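Putative tagatose-6-phosphate ketose/aldose isomerase (Escherichia coli, PDB 3C3J) is a putative member of the sugar isomerase (SIS) family, built from two SIS domains, each with a parallel beta-sheet flanked by helices. Local coordinates at residues I138-A143 and A163-R168. Sequence-based numbering, arbitrary orientation.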
loop_
_atom_site.group_PDB
_atom_site.type_symbol
_atom_site.label_atom_id
_atom_site.label_comp_id
_atom_site.label_asym_id
_atom_site.label_seq_id
_atom_site.Cartn_x
_atom_site.Cartn_y
_atom_site.Cartn_z
ATOM N N ILE A 138 10.398 -16.542 10.431
ATOM C CA ILE A 138 11.562 -16.617 9.547
ATOM C C ILE A 138 12.423 -15.446 9.984
ATOM O O ILE A 138 12.050 -14.270 9.801
ATOM C CB ILE A 138 11.153 -16.542 8.061
ATOM C CG1 ILE A 138 10.230 -17.718 7.728
ATOM C CG2 ILE A 138 12.382 -16.527 7.139
ATOM C CD1 ILE A 138 9.696 -17.799 6.245
ATOM N N THR A 139 13.558 -15.768 10.586
ATOM C CA THR A 139 14.327 -14.798 11.359
ATOM C C THR A 139 15.854 -15.023 11.264
ATOM O O THR A 139 16.320 -16.134 11.022
ATOM C CB THR A 139 13.828 -14.810 12.849
ATOM O OG1 THR A 139 14.495 -13.803 13.612
ATOM C CG2 THR A 139 14.035 -16.187 13.504
ATOM N N CYS A 140 16.612 -13.948 11.468
ATOM C CA CYS A 140 18.073 -13.974 11.330
ATOM C C CYS A 140 18.852 -14.045 12.650
ATOM O O CYS A 140 20.080 -14.069 12.622
ATOM C CB CYS A 140 18.549 -12.767 10.487
ATOM S SG CYS A 140 17.698 -12.617 8.877
ATOM N N ASN A 141 18.159 -14.157 13.788
ATOM C CA ASN A 141 18.784 -14.138 15.108
ATOM C C ASN A 141 18.335 -15.315 15.970
ATOM O O ASN A 141 17.189 -15.387 16.425
ATOM C CB ASN A 141 18.456 -12.800 15.803
ATOM C CG ASN A 141 19.173 -12.610 17.131
ATOM O OD1 ASN A 141 20.175 -13.260 17.412
ATOM N ND2 ASN A 141 18.686 -11.658 17.934
ATOM N N GLU A 142 19.242 -16.257 16.195
ATOM C CA GLU A 142 18.943 -17.453 16.978
ATOM C C GLU A 142 18.490 -17.117 18.425
ATOM O O GLU A 142 17.657 -17.815 19.021
ATOM C CB GLU A 142 20.183 -18.372 16.990
ATOM C CG GLU A 142 20.066 -19.572 17.918
ATOM C CD GLU A 142 20.363 -19.245 19.386
ATOM O OE1 GLU A 142 20.873 -18.142 19.717
ATOM O OE2 GLU A 142 20.074 -20.096 20.218
ATOM N N ALA A 143 19.030 -16.033 18.956
ATOM C CA ALA A 143 18.766 -15.632 20.337
ATOM C C ALA A 143 17.544 -14.692 20.464
ATOM O O ALA A 143 17.164 -14.341 21.575
ATOM C CB ALA A 143 19.998 -14.971 20.920
ATOM N N ALA A 163 23.786 -17.089 9.305
ATOM C CA ALA A 163 24.314 -16.115 10.255
ATOM C C ALA A 163 24.708 -14.785 9.626
ATOM O O ALA A 163 24.475 -13.739 10.223
ATOM C CB ALA A 163 25.486 -16.699 11.007
ATOM N N GLU A 164 25.286 -14.808 8.423
ATOM C CA GLU A 164 25.730 -13.569 7.779
ATOM C C GLU A 164 24.596 -12.630 7.404
ATOM O O GLU A 164 24.838 -11.450 7.131
ATOM C CB GLU A 164 26.587 -13.836 6.535
ATOM C CG GLU A 164 25.841 -14.407 5.283
ATOM C CD GLU A 164 25.721 -15.913 5.271
ATOM O OE1 GLU A 164 25.713 -16.514 6.362
ATOM O OE2 GLU A 164 25.647 -16.491 4.154
ATOM N N THR A 165 23.370 -13.135 7.400
ATOM C CA THR A 165 22.216 -12.310 7.025
ATOM C C THR A 165 21.629 -11.515 8.201
ATOM O O THR A 165 20.666 -10.793 8.006
ATOM C CB THR A 165 21.085 -13.135 6.341
ATOM O OG1 THR A 165 20.437 -13.985 7.312
ATOM C CG2 THR A 165 21.635 -13.955 5.190
ATOM N N HIS A 166 22.195 -11.633 9.408
ATOM C CA HIS A 166 21.811 -10.749 10.512
ATOM C C HIS A 166 22.543 -9.432 10.247
ATOM O O HIS A 166 23.584 -9.161 10.849
ATOM C CB HIS A 166 22.191 -11.336 11.867
ATOM C CG HIS A 166 21.631 -10.579 13.046
ATOM N ND1 HIS A 166 21.578 -11.115 14.313
ATOM C CD2 HIS A 166 21.070 -9.348 13.144
ATOM C CE1 HIS A 166 21.044 -10.236 15.147
ATOM N NE2 HIS A 166 20.731 -9.153 14.464
ATOM N N ASP A 167 21.997 -8.644 9.314
ATOM C CA ASP A 167 22.668 -7.463 8.768
ATOM C C ASP A 167 23.048 -6.470 9.862
ATOM O O ASP A 167 22.217 -6.136 10.730
ATOM C CB ASP A 167 21.779 -6.741 7.742
ATOM C CG ASP A 167 21.545 -7.540 6.463
ATOM O OD1 ASP A 167 22.434 -8.317 6.019
ATOM O OD2 ASP A 167 20.457 -7.350 5.873
ATOM N N ARG A 168 24.307 -6.037 9.830
ATOM C CA ARG A 168 24.827 -4.993 10.724
ATOM C C ARG A 168 24.427 -3.589 10.240
ATOM O O ARG A 168 24.212 -2.692 11.055
ATOM C CB ARG A 168 26.350 -5.071 10.825
ATOM C CG ARG A 168 26.894 -6.303 11.514
ATOM C CD ARG A 168 28.406 -6.261 11.566
ATOM N NE ARG A 168 28.980 -7.488 12.091
ATOM C CZ ARG A 168 29.023 -7.819 13.377
ATOM N NH1 ARG A 168 29.574 -8.958 13.762
ATOM N NH2 ARG A 168 28.507 -7.036 14.278
#
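Cys140 and Asn141, in the loop that leaves the C-terminal end of strand 133-139, meet Thr165 and His166 of the loop following the edge strand 159-160. The sulfur of Cys140 lies anti to its own carbonyl carbon (chi1 -53°), which directs it at Thr165, with SG 3.4 Å from Thr165 OG1 and 3.6 Å from Thr165 O. That hydroxyl is hydrogen-bonded to Pro162 O, just ahead of the short 3-10 segment 163-165. One residue further on, His166 packs by its CB against the backbone of the first loop, 3.5 Å from Cys140 O. Both loops belong to the first SIS domain, and in the parallel sheet of such an alpha/beta domain neighbouring strands end on the same side, where their exit loops can pack together. Helix 174-187 adds Ser175 against Cys140 and Thr178 against Thr165. Farther out, the His166 ring approaches the Asn141 amide obliquely, the two planes inclined by 44°, and CE1 of His166 comes within 3.6 Å of Asn141 CG. A hydrogen bond from Asn141 ND2 to Ser113 O holds the orientation of the amide beside the imidazole, with a weak further bond from Ala143 N to OD1. His166 itself is the centre of an inverse gamma turn, tightened by a weak bond from Asp167 N to Thr165 O.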